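Local coordinates for protein alanine dehydrogenase/pyridine nucleotide transhydrogenase (Mycobacterium smegmatis str. MC2 155, PDB 3P2Y) that probably binds NAD(H) as the alpha 1 subunit of a proton-translocating transhydrogenase that passes hydride between NAD(H) and NADP(H), at residues Ala165-Arg170 against Gly295-Asp300; Ser186-Gly191 against Thr264-Val269; Ala208-Tyr213 against Val226-Leu231. One frame throughout, in Å; residues are numbered along the deposited sequence.

Interaction 1 (Ala165-Arg170 against Gly295-Asp300)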
ATOM      1  N   ALA A 165      -6.243   0.715   0.376  1.00  7.25           N
ATOM      2  CA  ALA A 165      -5.859   2.115   0.643  1.00  8.35           C
ATOM      3  C   ALA A 165      -4.954   2.651  -0.460  1.00  8.02           C
ATOM      4  O   ALA A 165      -5.018   3.849  -0.796  1.00  8.06           O
ATOM      5  CB  ALA A 165      -5.172   2.215   2.012  1.00  8.54           C
ATOM      6  N   SER A 166      -4.100   1.782  -1.010  1.00  7.14           N
ATOM      7  CA  SER A 166      -3.170   2.218  -2.066  1.00  7.43           C
ATOM      8  C   SER A 166      -3.892   2.498  -3.401  1.00  7.88           C
ATOM      9  O   SER A 166      -3.446   3.351  -4.212  1.00  9.22           O
ATOM     10  CB  SER A 166      -2.093   1.143  -2.286  1.00  7.07           C
ATOM     11  OG  SER A 166      -1.304   1.041  -1.094  1.00  8.25           O
ATOM     12  N   LEU A 167      -4.970   1.758  -3.664  1.00  7.21           N
ATOM     13  CA  LEU A 167      -5.768   1.952  -4.909  1.00  6.97           C
ATOM     14  C   LEU A 167      -6.839   3.044  -4.815  1.00  7.60           C
ATOM     15  O   LEU A 167      -7.293   3.578  -5.838  1.00  8.19           O
ATOM     16  CB  LEU A 167      -6.453   0.648  -5.333  1.00  6.72           C
ATOM     17  CG  LEU A 167      -5.492  -0.442  -5.810  1.00  7.81           C
ATOM     18  CD1 LEU A 167      -6.265  -1.783  -5.901  1.00  9.23           C
ATOM     19  CD2 LEU A 167      -4.903  -0.098  -7.161  1.00 12.27           C
ATOM     20  N   SER A 168      -7.227   3.387  -3.601  1.00  6.59           N
ATOM     21  CA  SER A 168      -8.255   4.416  -3.395  1.00  7.46           C
ATOM     22  C   SER A 168      -7.817   5.762  -4.001  1.00  7.68           C
ATOM     23  O   SER A 168      -6.636   6.098  -4.005  1.00  8.70           O
ATOM     24  CB  SER A 168      -8.486   4.594  -1.888  1.00  6.73           C
ATOM     25  OG  SER A 168      -9.561   5.518  -1.655  1.00  9.47           O
ATOM     26  N   THR A 169      -8.777   6.554  -4.467  1.00  8.26           N
ATOM     27  CA  THR A 169      -8.434   7.898  -4.950  1.00  8.47           C
ATOM     28  C   THR A 169      -8.491   8.891  -3.784  1.00  8.31           C
ATOM     29  O   THR A 169      -8.264  10.060  -3.980  1.00  8.08           O
ATOM     30  CB  THR A 169      -9.413   8.350  -6.031  1.00  8.43           C
ATOM     31  OG1 THR A 169     -10.732   8.287  -5.490  1.00  7.78           O
ATOM     32  CG2 THR A 169      -9.285   7.428  -7.249  1.00  8.92           C
ATOM     33  N   ARG A 170      -8.775   8.392  -2.568  1.00  7.90           N
ATOM     34  CA  ARG A 170      -9.020   9.264  -1.404  1.00  8.43           C
ATOM     35  C   ARG A 170      -8.205   8.768  -0.205  1.00  8.51           C
ATOM     36  O   ARG A 170      -7.835   7.583  -0.159  1.00  9.25           O
ATOM     37  CB  ARG A 170     -10.508   9.186  -1.034  1.00  9.02           C
ATOM     38  CG  ARG A 170     -11.419   9.947  -2.047  1.00  9.87           C
ATOM     39  CD  ARG A 170     -12.889   9.916  -1.661  1.00 11.39           C
ATOM     40  NE  ARG A 170     -13.474   8.550  -1.587  1.00 10.87           N
ATOM     41  CZ  ARG A 170     -13.917   7.855  -2.632  1.00 12.87           C
ATOM     42  NH1 ARG A 170     -13.759   8.305  -3.892  1.00 13.39           N
ATOM     43  NH2 ARG A 170     -14.484   6.674  -2.440  1.00 10.19           N
ATOM     44  N   GLY A 295     -14.108   5.953  -7.499  1.00 11.44           N
ATOM     45  CA  GLY A 295     -12.861   5.911  -6.716  1.00 10.52           C
ATOM     46  C   GLY A 295     -12.897   4.966  -5.522  1.00 10.16           C
ATOM     47  O   GLY A 295     -11.856   4.752  -4.850  1.00  9.80           O
ATOM     48  N   SER A 296     -14.068   4.387  -5.263  1.00  9.56           N
ATOM     49  CA  SER A 296     -14.195   3.326  -4.244  1.00  9.55           C
ATOM     50  C   SER A 296     -13.480   2.072  -4.730  1.00  9.55           C
ATOM     51  O   SER A 296     -13.188   1.944  -5.931  1.00 10.20           O
ATOM     52  CB  SER A 296     -15.667   3.031  -3.942  1.00  9.71           C
ATOM     53  OG  SER A 296     -16.340   4.216  -3.515  1.00 10.39           O
ATOM     54  N   VAL A 297     -13.121   1.176  -3.818  1.00  9.03           N
ATOM     55  CA  VAL A 297     -12.368  -0.024  -4.210  1.00  8.69           C
ATOM     56  C   VAL A 297     -13.008  -1.256  -3.582  1.00  9.11           C
ATOM     57  O   VAL A 297     -13.376  -1.231  -2.405  1.00 10.30           O
ATOM     58  CB  VAL A 297     -10.887   0.034  -3.686  1.00  8.44           C
ATOM     59  CG1 VAL A 297     -10.088  -1.208  -4.111  1.00  8.50           C
ATOM     60  CG2 VAL A 297     -10.144   1.301  -4.195  1.00  8.48           C
ATOM     61  N   VAL A 298     -13.107  -2.333  -4.364  1.00  9.19           N
ATOM     62  CA  VAL A 298     -13.480  -3.642  -3.861  1.00  9.13           C
ATOM     63  C   VAL A 298     -12.231  -4.510  -3.931  1.00  8.70           C
ATOM     64  O   VAL A 298     -11.660  -4.695  -5.022  1.00  8.39           O
ATOM     65  CB  VAL A 298     -14.592  -4.320  -4.740  1.00  9.45           C
ATOM     66  CG1 VAL A 298     -14.888  -5.791  -4.270  1.00 11.16           C
ATOM     67  CG2 VAL A 298     -15.886  -3.479  -4.720  1.00  9.87           C
ATOM     68  N   VAL A 299     -11.813  -5.038  -2.781  1.00  7.09           N
ATOM     69  CA  VAL A 299     -10.643  -5.941  -2.728  1.00  8.04           C
ATOM     70  C   VAL A 299     -11.220  -7.338  -2.462  1.00  9.15           C
ATOM     71  O   VAL A 299     -11.701  -7.640  -1.366  1.00  9.94           O
ATOM     72  CB  VAL A 299      -9.659  -5.562  -1.611  1.00  7.20           C
ATOM     73  CG1 VAL A 299      -8.391  -6.490  -1.684  1.00  6.04           C
ATOM     74  CG2 VAL A 299      -9.246  -4.056  -1.701  1.00  9.16           C
ATOM     75  N   ASP A 300     -11.217  -8.169  -3.499  1.00  9.15           N
ATOM     76  CA  ASP A 300     -11.826  -9.503  -3.461  1.00 10.00           C
ATOM     77  C   ASP A 300     -10.707 -10.514  -3.267  1.00  9.88           C
ATOM     78  O   ASP A 300      -9.835 -10.671  -4.140  1.00 10.70           O
ATOM     79  CB  ASP A 300     -12.570  -9.701  -4.806  1.00  9.99           C
ATOM     80  CG  ASP A 300     -13.371 -10.999  -4.893  1.00 12.86           C
ATOM     81  OD1 ASP A 300     -13.189 -11.934  -4.083  1.00 12.95           O
ATOM     82  OD2 ASP A 300     -14.159 -11.097  -5.869  1.00 14.39           O
TER
HETATM   83  O   HOH W   1      -9.888   3.643  -6.858  1.00 16.49           O
HETATM   84  O   HOH W   2     -11.668   4.154  -2.179  1.00 13.81           O
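Thr169 and Gly295 bring the two backbones to a CA–CA distance of 5.2 Å, where the chain leaving helix 148-167 passes the loop that leads into strand 297-300, and no beta pairing joins the two segments. Glycine suits position 295, since its phi is positive and its bare CA takes the hydroxyl of Thr169 at 3.4 Å from OG1, with the guanidinium of Arg170 close by. That hydroxyl sits between the backbone N and the carbonyl carbon of its own residue (chi1 57°), which turns it to the glycine and sets the methyl CG2 beside it, also near Gly295 CA. Arg170 bends at chi3 (-61°) and lays its guanidinium beside the loop. Its NH2 meets Ser296 OG edge-on, almost in the guanidinium plane, in a long and rather bent hydrogen bond of 3.3 Å (135° at the hydrogen). Stronger partners fix the group: NH1 bonds to Pro294 O and forms a salt bridge with Glu337 of the second subunit, while NH2 pairs with Asp267. Ser296 OG in turn bonds to Gln293 O. The contact thus fastens the end of the long helix to the Rossmann-type sheet of the C-terminal domain, close to the subunit interface. Ser168, the first residue beyond the helix, makes an ST turn, its OG accepting from Arg170 N at 3.1 Å. One water links Ser168 OG to Gly295 O, and a second donates to Leu167 O (water O to Leu167 O 2.8 Å) and to the same carbonyl, so the gap between the backbones is bridged by solvent. Deeper in, the branched Val297 supplies the apolar contact: CG2 lies 3.6 Å from Ser168 N and 3.9 Å from Leu167 CB, against the last turn of the helix.

Interaction 2 (Ser186-Gly191 against Thr264-Val269). With NA (sodium ion), chain E.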
ATOM      1  N   SER A 186     -15.005   4.965   4.820  1.00 10.53           N
ATOM      2  CA  SER A 186     -15.741   3.881   5.466  0.50 10.93           C
ATOM      3  C   SER A 186     -15.322   2.569   4.807  1.00 10.94           C
ATOM      4  O   SER A 186     -15.308   2.472   3.587  1.00 10.02           O
ATOM      5  CB  SER A 186     -17.246   4.085   5.359  0.50 12.14           C
ATOM      6  OG  SER A 186     -17.651   5.220   6.111  0.50 12.38           O
ATOM      7  N   ALA A 187     -14.964   1.588   5.627  1.00  9.39           N
ATOM      8  CA  ALA A 187     -14.545   0.273   5.135  1.00  8.58           C
ATOM      9  C   ALA A 187     -15.511  -0.794   5.633  1.00  8.44           C
ATOM     10  O   ALA A 187     -15.895  -0.806   6.807  1.00  8.34           O
ATOM     11  CB  ALA A 187     -13.125  -0.050   5.611  1.00  8.71           C
ATOM     12  N   LEU A 188     -15.896  -1.671   4.708  1.00  8.15           N
ATOM     13  CA  LEU A 188     -16.770  -2.822   5.006  1.00  8.06           C
ATOM     14  C   LEU A 188     -16.026  -4.113   4.707  1.00  8.22           C
ATOM     15  O   LEU A 188     -15.418  -4.253   3.632  1.00  8.48           O
ATOM     16  CB  LEU A 188     -18.018  -2.759   4.102  1.00  8.10           C
ATOM     17  CG  LEU A 188     -18.957  -3.982   4.102  1.00  7.65           C
ATOM     18  CD1 LEU A 188     -19.652  -4.108   5.472  1.00  8.99           C
ATOM     19  CD2 LEU A 188     -20.019  -3.764   3.025  1.00 10.91           C
ATOM     20  N   VAL A 189     -16.051  -5.049   5.659  1.00  7.46           N
ATOM     21  CA  VAL A 189     -15.425  -6.354   5.426  1.00  8.33           C
ATOM     22  C   VAL A 189     -16.537  -7.389   5.407  1.00  8.89           C
ATOM     23  O   VAL A 189     -17.348  -7.459   6.342  1.00  8.70           O
ATOM     24  CB  VAL A 189     -14.382  -6.665   6.520  1.00  6.01           C
ATOM     25  CG1 VAL A 189     -13.765  -8.070   6.326  1.00  7.78           C
ATOM     26  CG2 VAL A 189     -13.255  -5.587   6.451  1.00  7.83           C
ATOM     27  N   LEU A 190     -16.563  -8.179   4.335  1.00  8.89           N
ATOM     28  CA  LEU A 190     -17.584  -9.218   4.154  1.00  9.50           C
ATOM     29  C   LEU A 190     -16.905 -10.569   4.293  1.00  9.51           C
ATOM     30  O   LEU A 190     -16.017 -10.925   3.484  1.00  9.95           O
ATOM     31  CB  LEU A 190     -18.232  -9.061   2.764  1.00 10.10           C
ATOM     32  CG  LEU A 190     -18.980  -7.742   2.522  1.00 11.46           C
ATOM     33  CD1 LEU A 190     -19.529  -7.751   1.058  1.00 14.36           C
ATOM     34  CD2 LEU A 190     -20.131  -7.512   3.568  1.00 11.43           C
ATOM     35  N   GLY A 191     -17.280 -11.291   5.347  1.00  8.93           N
ATOM     36  CA  GLY A 191     -16.615 -12.554   5.719  1.00  9.34           C
ATOM     37  C   GLY A 191     -15.593 -12.198   6.776  1.00  9.55           C
ATOM     38  O   GLY A 191     -14.573 -11.573   6.463  1.00 10.54           O
ATOM     39  N   THR A 264     -23.107  -0.155  -1.324  1.00 16.74           N
ATOM     40  CA  THR A 264     -22.966   1.071  -2.114  1.00 17.54           C
ATOM     41  C   THR A 264     -22.465   2.237  -1.298  1.00 17.19           C
ATOM     42  O   THR A 264     -21.948   3.199  -1.868  1.00 17.81           O
ATOM     43  CB  THR A 264     -24.314   1.494  -2.813  1.00 18.58           C
ATOM     44  OG1 THR A 264     -25.275   1.935  -1.836  1.00 17.80           O
ATOM     45  CG2 THR A 264     -24.862   0.344  -3.613  1.00 20.02           C
ATOM     46  N   LYS A 265     -22.595   2.143   0.032  1.00 16.07           N
ATOM     47  CA  LYS A 265     -22.261   3.251   0.944  1.00 16.22           C
ATOM     48  C   LYS A 265     -20.777   3.326   1.337  1.00 15.29           C
ATOM     49  O   LYS A 265     -20.363   4.294   1.976  1.00 15.24           O
ATOM     50  CB  LYS A 265     -23.058   3.198   2.253  1.00 18.04           C
ATOM     51  CG  LYS A 265     -24.578   3.075   2.120  1.00 21.14           C
ATOM     52  CD  LYS A 265     -25.158   4.154   1.230  1.00 29.07           C
ATOM     53  CE  LYS A 265     -26.677   4.220   1.396  1.00 33.04           C
ATOM     54  NZ  LYS A 265     -27.255   5.228   0.459  1.00 36.93           N
ATOM     55  N   PHE A 266     -19.989   2.339   0.948  1.00 13.50           N
ATOM     56  CA  PHE A 266     -18.608   2.235   1.474  1.00 12.08           C
ATOM     57  C   PHE A 266     -17.549   2.626   0.459  1.00 11.89           C
ATOM     58  O   PHE A 266     -17.738   2.417  -0.752  1.00 12.43           O
ATOM     59  CB  PHE A 266     -18.350   0.816   1.976  1.00 11.65           C
ATOM     60  CG  PHE A 266     -19.070   0.516   3.258  1.00 11.95           C
ATOM     61  CD1 PHE A 266     -18.470   0.783   4.475  1.00 11.66           C
ATOM     62  CD2 PHE A 266     -20.370   0.007   3.225  1.00 12.60           C
ATOM     63  CE1 PHE A 266     -19.161   0.516   5.677  1.00 12.43           C
ATOM     64  CE2 PHE A 266     -21.077  -0.239   4.405  1.00 15.24           C
ATOM     65  CZ  PHE A 266     -20.474   0.018   5.624  1.00 13.73           C
ATOM     66  N   ASP A 267     -16.430   3.162   0.957  1.00  9.30           N
ATOM     67  CA  ASP A 267     -15.305   3.544   0.092  1.00  9.00           C
ATOM     68  C   ASP A 267     -14.379   2.382  -0.209  1.00  8.63           C
ATOM     69  O   ASP A 267     -13.735   2.352  -1.259  1.00  9.38           O
ATOM     70  CB  ASP A 267     -14.518   4.706   0.756  1.00  8.44           C
ATOM     71  CG  ASP A 267     -15.423   5.872   1.089  1.00 10.95           C
ATOM     72  OD1 ASP A 267     -15.874   6.548   0.124  1.00 10.84           O
ATOM     73  OD2 ASP A 267     -15.699   6.106   2.306  1.00 10.72           O
ATOM     74  N   ILE A 268     -14.277   1.441   0.735  1.00  8.72           N
ATOM     75  CA  ILE A 268     -13.411   0.277   0.566  1.00  8.86           C
ATOM     76  C   ILE A 268     -14.234  -0.906   1.021  1.00  9.47           C
ATOM     77  O   ILE A 268     -14.779  -0.869   2.117  1.00 10.46           O
ATOM     78  CB  ILE A 268     -12.103   0.379   1.410  1.00  8.87           C
ATOM     79  CG1 ILE A 268     -11.260   1.576   0.914  1.00 10.75           C
ATOM     80  CG2 ILE A 268     -11.269  -0.925   1.242  1.00  9.73           C
ATOM     81  CD1 ILE A 268     -10.006   1.907   1.748  1.00 10.32           C
ATOM     82  N   VAL A 269     -14.314  -1.957   0.186  1.00  8.93           N
ATOM     83  CA  VAL A 269     -15.025  -3.173   0.560  1.00  9.37           C
ATOM     84  C   VAL A 269     -14.049  -4.329   0.363  1.00  9.35           C
ATOM     85  O   VAL A 269     -13.476  -4.502  -0.745  1.00 10.78           O
ATOM     86  CB  VAL A 269     -16.301  -3.403  -0.321  1.00 10.16           C
ATOM     87  CG1 VAL A 269     -16.942  -4.775   0.017  1.00 10.95           C
ATOM     88  CG2 VAL A 269     -17.299  -2.251  -0.137  1.00  9.94           C
TER
HETATM   89 NA    NA E 364     -20.189   6.940   2.036  1.00 32.73          NA
HETATM   90  O   HOH W   3     -18.126   6.731   2.978  1.00 26.85           O
HETATM   91  O   HOH W   4     -18.710   6.249  -0.469  1.00 30.55           O
HETATM   92  O   HOH W   5     -22.085   6.990   0.188  1.00 54.12           O
HETATM   93  O   HOH W   6     -20.872   5.991   4.473  1.00 41.82           O
HETATM   94  O   HOH W   7     -19.201   9.196   1.589  1.00 45.15           O
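Ser186 O is gripped by two backbone donors, Asp267 N at 2.9 Å and Ile268 N at 3.2 Å; the Ile268 donor lies in the carbonyl plane, whereas that of Asp267 is tilted out of it. This fork starts the parallel pairing of strand 186-190 with strand 268-271, the two central neighbours of a Rossmann-type sheet, and Leu188 N continues it by bonding to Ile268 O. The carboxylate of Asp267 adds a side-chain bond to the strand's first residue: OD2 receives Ser186 N at 2.8 Å through its anti lone pair, and the bond is nearly straight at 172°. An aspartate suits this place because its short chain folds back to Ser186 N while OD1 pairs with Arg170. Each carboxylate oxygen also accepts from a water of the sodium ion's shell; Lys265 O binds that ion directly at 2.6 Å.

Beyond the polar start, Ala187 and Ile268 share one face of the sheet, where the small alanine fits under helix 194-206, and Leu188 and Val269 share the other. Here Phe266, just before its strand, turns its ring across the neighbouring strand. Leu188 CG stands anti to the backbone N (chi1 171°), and CD2 reaches the ring at CD2 and CE2. Leu190 extends the apolar row, its CD1 touching Val269 CG1, and Ile263 of helix 249-263 packs on Leu188, Leu190 and Val269. Over the centre of the Phe266 ring sits Leu188 CB, a CH-pi contact of 3.5 Å to the centroid and only 11° off the ring normal.

Interaction 3 (Ala208-Tyr213 against Val226-Leu231)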
ATOM      1  N   ALA A 208      -9.944   4.410   9.230  1.00  8.46           N
ATOM      2  CA  ALA A 208     -11.297   4.170   8.633  1.00  7.35           C
ATOM      3  C   ALA A 208     -12.392   3.979   9.679  1.00  8.71           C
ATOM      4  O   ALA A 208     -12.134   3.514  10.808  1.00  8.23           O
ATOM      5  CB  ALA A 208     -11.284   2.966   7.703  1.00  7.32           C
ATOM      6  N   LYS A 209     -13.607   4.390   9.315  1.00  8.75           N
ATOM      7  CA  LYS A 209     -14.814   3.932  10.020  1.00  9.70           C
ATOM      8  C   LYS A 209     -15.079   2.516   9.506  1.00  9.92           C
ATOM      9  O   LYS A 209     -15.146   2.303   8.294  1.00 12.03           O
ATOM     10  CB  LYS A 209     -15.976   4.861   9.664  1.00 10.76           C
ATOM     11  N   THR A 210     -15.232   1.548  10.403  1.00  8.12           N
ATOM     12  CA  THR A 210     -15.262   0.130   9.977  1.00  7.62           C
ATOM     13  C   THR A 210     -16.558  -0.569  10.335  1.00  7.96           C
ATOM     14  O   THR A 210     -17.177  -0.291  11.396  1.00  7.28           O
ATOM     15  CB  THR A 210     -14.094  -0.685  10.594  1.00  7.37           C
ATOM     16  OG1 THR A 210     -14.073  -0.505  12.021  1.00  8.67           O
ATOM     17  CG2 THR A 210     -12.716  -0.203   9.996  1.00  6.46           C
ATOM     18  N   THR A 211     -16.935  -1.492   9.447  1.00  8.02           N
ATOM     19  CA  THR A 211     -18.148  -2.316   9.592  1.00  9.03           C
ATOM     20  C   THR A 211     -17.804  -3.715   9.138  1.00  7.92           C
ATOM     21  O   THR A 211     -17.144  -3.880   8.104  1.00  7.85           O
ATOM     22  CB  THR A 211     -19.303  -1.771   8.716  1.00  9.08           C
ATOM     23  OG1 THR A 211     -19.679  -0.469   9.193  1.00  9.59           O
ATOM     24  CG2 THR A 211     -20.564  -2.667   8.825  1.00  9.13           C
ATOM     25  N   GLY A 212     -18.277  -4.720   9.876  1.00  8.27           N
ATOM     26  CA  GLY A 212     -18.019  -6.114   9.515  1.00 10.01           C
ATOM     27  C   GLY A 212     -19.325  -6.849   9.343  1.00 10.63           C
ATOM     28  O   GLY A 212     -20.308  -6.559  10.037  1.00 10.74           O
ATOM     29  N   TYR A 213     -19.351  -7.800   8.417  1.00 10.51           N
ATOM     30  CA  TYR A 213     -20.556  -8.615   8.186  1.00 12.52           C
ATOM     31  C   TYR A 213     -20.137 -10.070   8.009  1.00 12.80           C
ATOM     32  O   TYR A 213     -19.147 -10.352   7.300  1.00 11.38           O
ATOM     33  CB  TYR A 213     -21.277  -8.154   6.899  1.00 13.35           C
ATOM     34  CG  TYR A 213     -22.363  -9.147   6.510  1.00 18.65           C
ATOM     35  CD1 TYR A 213     -23.537  -9.226   7.245  1.00 23.66           C
ATOM     36  CD2 TYR A 213     -22.166 -10.052   5.464  1.00 24.50           C
ATOM     37  CE1 TYR A 213     -24.523 -10.178   6.935  1.00 28.82           C
ATOM     38  CE2 TYR A 213     -23.143 -11.012   5.139  1.00 28.54           C
ATOM     39  CZ  TYR A 213     -24.314 -11.057   5.880  1.00 30.50           C
ATOM     40  OH  TYR A 213     -25.284 -11.985   5.562  1.00 34.39           O
ATOM     41  N   VAL A 226     -12.726  -5.480  17.641  1.00 12.48           N
ATOM     42  CA  VAL A 226     -11.756  -4.679  16.875  1.00 12.61           C
ATOM     43  C   VAL A 226     -12.281  -3.285  16.507  1.00 12.61           C
ATOM     44  O   VAL A 226     -11.679  -2.554  15.697  1.00 12.21           O
ATOM     45  CB  VAL A 226     -11.177  -5.452  15.627  1.00 13.18           C
ATOM     46  CG1 VAL A 226     -10.431  -6.686  16.107  1.00 14.12           C
ATOM     47  CG2 VAL A 226     -12.284  -5.827  14.594  1.00 11.36           C
ATOM     48  N   GLY A 227     -13.390  -2.908  17.133  1.00 11.46           N
ATOM     49  CA  GLY A 227     -13.915  -1.542  17.023  1.00 12.68           C
ATOM     50  C   GLY A 227     -14.714  -1.268  15.770  1.00 11.76           C
ATOM     51  O   GLY A 227     -14.868  -0.103  15.384  1.00 12.75           O
ATOM     52  N   ALA A 228     -15.228  -2.339  15.155  1.00 10.82           N
ATOM     53  CA  ALA A 228     -16.091  -2.229  13.984  1.00 10.42           C
ATOM     54  C   ALA A 228     -17.555  -2.369  14.372  1.00 11.47           C
ATOM     55  O   ALA A 228     -17.876  -3.018  15.377  1.00 11.37           O
ATOM     56  CB  ALA A 228     -15.724  -3.339  12.954  1.00  9.62           C
ATOM     57  N   GLN A 229     -18.410  -1.740  13.570  1.00 12.08           N
ATOM     58  CA  GLN A 229     -19.857  -1.934  13.657  0.60 13.36           C
ATOM     59  C   GLN A 229     -20.219  -3.295  13.075  1.00 12.80           C
ATOM     60  O   GLN A 229     -19.649  -3.720  12.085  1.00 12.14           O
ATOM     61  CB  GLN A 229     -20.597  -0.861  12.846  0.60 14.09           C
ATOM     62  CG  GLN A 229     -20.455   0.565  13.376  0.60 19.25           C
ATOM     63  CD  GLN A 229     -21.501   1.497  12.786  0.60 21.95           C
ATOM     64  OE1 GLN A 229     -22.699   1.292  12.972  0.60 27.92           O
ATOM     65  NE2 GLN A 229     -21.056   2.517  12.068  0.60 25.04           N
ATOM     66  N   TRP A 230     -21.178  -3.959  13.698  1.00 13.02           N
ATOM     67  CA  TRP A 230     -21.717  -5.215  13.184  1.00 13.65           C
ATOM     68  C   TRP A 230     -22.902  -4.915  12.275  1.00 15.46           C
ATOM     69  O   TRP A 230     -23.902  -4.324  12.715  1.00 15.42           O
ATOM     70  CB  TRP A 230     -22.150  -6.090  14.363  1.00 13.19           C
ATOM     71  CG  TRP A 230     -22.897  -7.377  14.021  1.00 13.25           C
ATOM     72  CD1 TRP A 230     -24.210  -7.699  14.386  1.00 17.54           C
ATOM     73  CD2 TRP A 230     -22.372  -8.531  13.365  1.00 13.02           C
ATOM     74  NE1 TRP A 230     -24.510  -8.983  13.965  1.00 16.22           N
ATOM     75  CE2 TRP A 230     -23.406  -9.509  13.331  1.00 15.43           C
ATOM     76  CE3 TRP A 230     -21.118  -8.845  12.793  1.00 11.13           C
ATOM     77  CZ2 TRP A 230     -23.229 -10.779  12.737  1.00 16.58           C
ATOM     78  CZ3 TRP A 230     -20.940 -10.119  12.198  1.00 13.45           C
ATOM     79  CH2 TRP A 230     -22.000 -11.077  12.195  1.00 14.59           C
ATOM     80  N   LEU A 231     -22.779  -5.278  11.003  1.00 16.43           N
ATOM     81  CA  LEU A 231     -23.852  -5.035  10.034  1.00 19.08           C
ATOM     82  C   LEU A 231     -25.008  -6.020  10.266  1.00 22.02           C
ATOM     83  O   LEU A 231     -24.840  -7.240  10.154  1.00 22.18           O
ATOM     84  CB  LEU A 231     -23.337  -5.166   8.590  1.00 17.22           C
ATOM     85  CG  LEU A 231     -24.308  -4.888   7.420  1.00 18.38           C
ATOM     86  CD1 LEU A 231     -24.827  -3.472   7.491  1.00 21.86           C
ATOM     87  CD2 LEU A 231     -23.623  -5.140   6.065  1.00 17.29           C
TER
HETATM   88  O   HOH W   8     -12.288  -2.293  12.961  1.00  8.72           O
HETATM   89  O   HOH W   9     -15.217   2.068  13.312  1.00 16.22           O
HETATM   90  O   HOH W  10     -18.333   2.366  11.579  1.00 48.68           O
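The Tyr213 ring receives Leu231 O at its edge, in the ring plane, with CD1 3.8 Å from that oxygen, while the Trp230 indole comes obliquely to Gly212, its CE3 3.7 Å from Gly212 O. Tyr213 CB packs on Leu231 CD2, and the tryptophan's bulk is spent on helix 220-225, where Ala220, Val223 and Arg224 touch it. Alongside, the two backbones pair in parallel, Thr211 opposite Gln229 and Gly212 opposite Trp230. Gln229 N bonds to Thr210 O, Gly212 N to Gln229 O, and Leu231 N to Gly212 O at 2.9 Å in an almost linear bond (177°).

Threonines suit the strand, being beta-branched. Thr211 turns its methyl CG2 anti to the backbone N, where it meets Leu231 CB at 3.7 Å and Gln229 O. Thr210 presses OG1 against Ala228, 3.4 Å from CB, a methyl small enough for the place, and gives its proton to a water whose O lies 2.8 Å from Val226 O, to which it donates. A second water joins Thr210 N to Gly227 O, and a third links Thr210 O with the amide NE2 of Gln229. Gly227, with positive phi, ends helix 220-225 as the C-prime residue of a Schellman motif, turning the chain into strand 229-230 and so completing a beta-alpha-beta crossover of the Rossmann type.

All three contacts reach one sheet of the C-terminal domain; interaction 1 sets a helix end against its strand 297-300, while interactions 2 and 3 pair strands within it. Interactions 1 and 2, centres 10 Å apart, are joined by probable hydrogen bonds from Val269 N to Val297 O (2.8 Å) and from Val299 N to Val269 O (2.7 Å). Interactions 2 and 3, centres 9 Å apart, meet through Ala187 N and Lys209 O (2.8 Å). Gly191 opens a GxGxxG sequence, consistent with a dinucleotide-binding loop. Interactions 1 and 3 do not touch. The sodium ion sits at interaction 2, about 7 Å from the side chain of Arg170 (interaction 1) and about 10 Å from that of Thr211 (interaction 3).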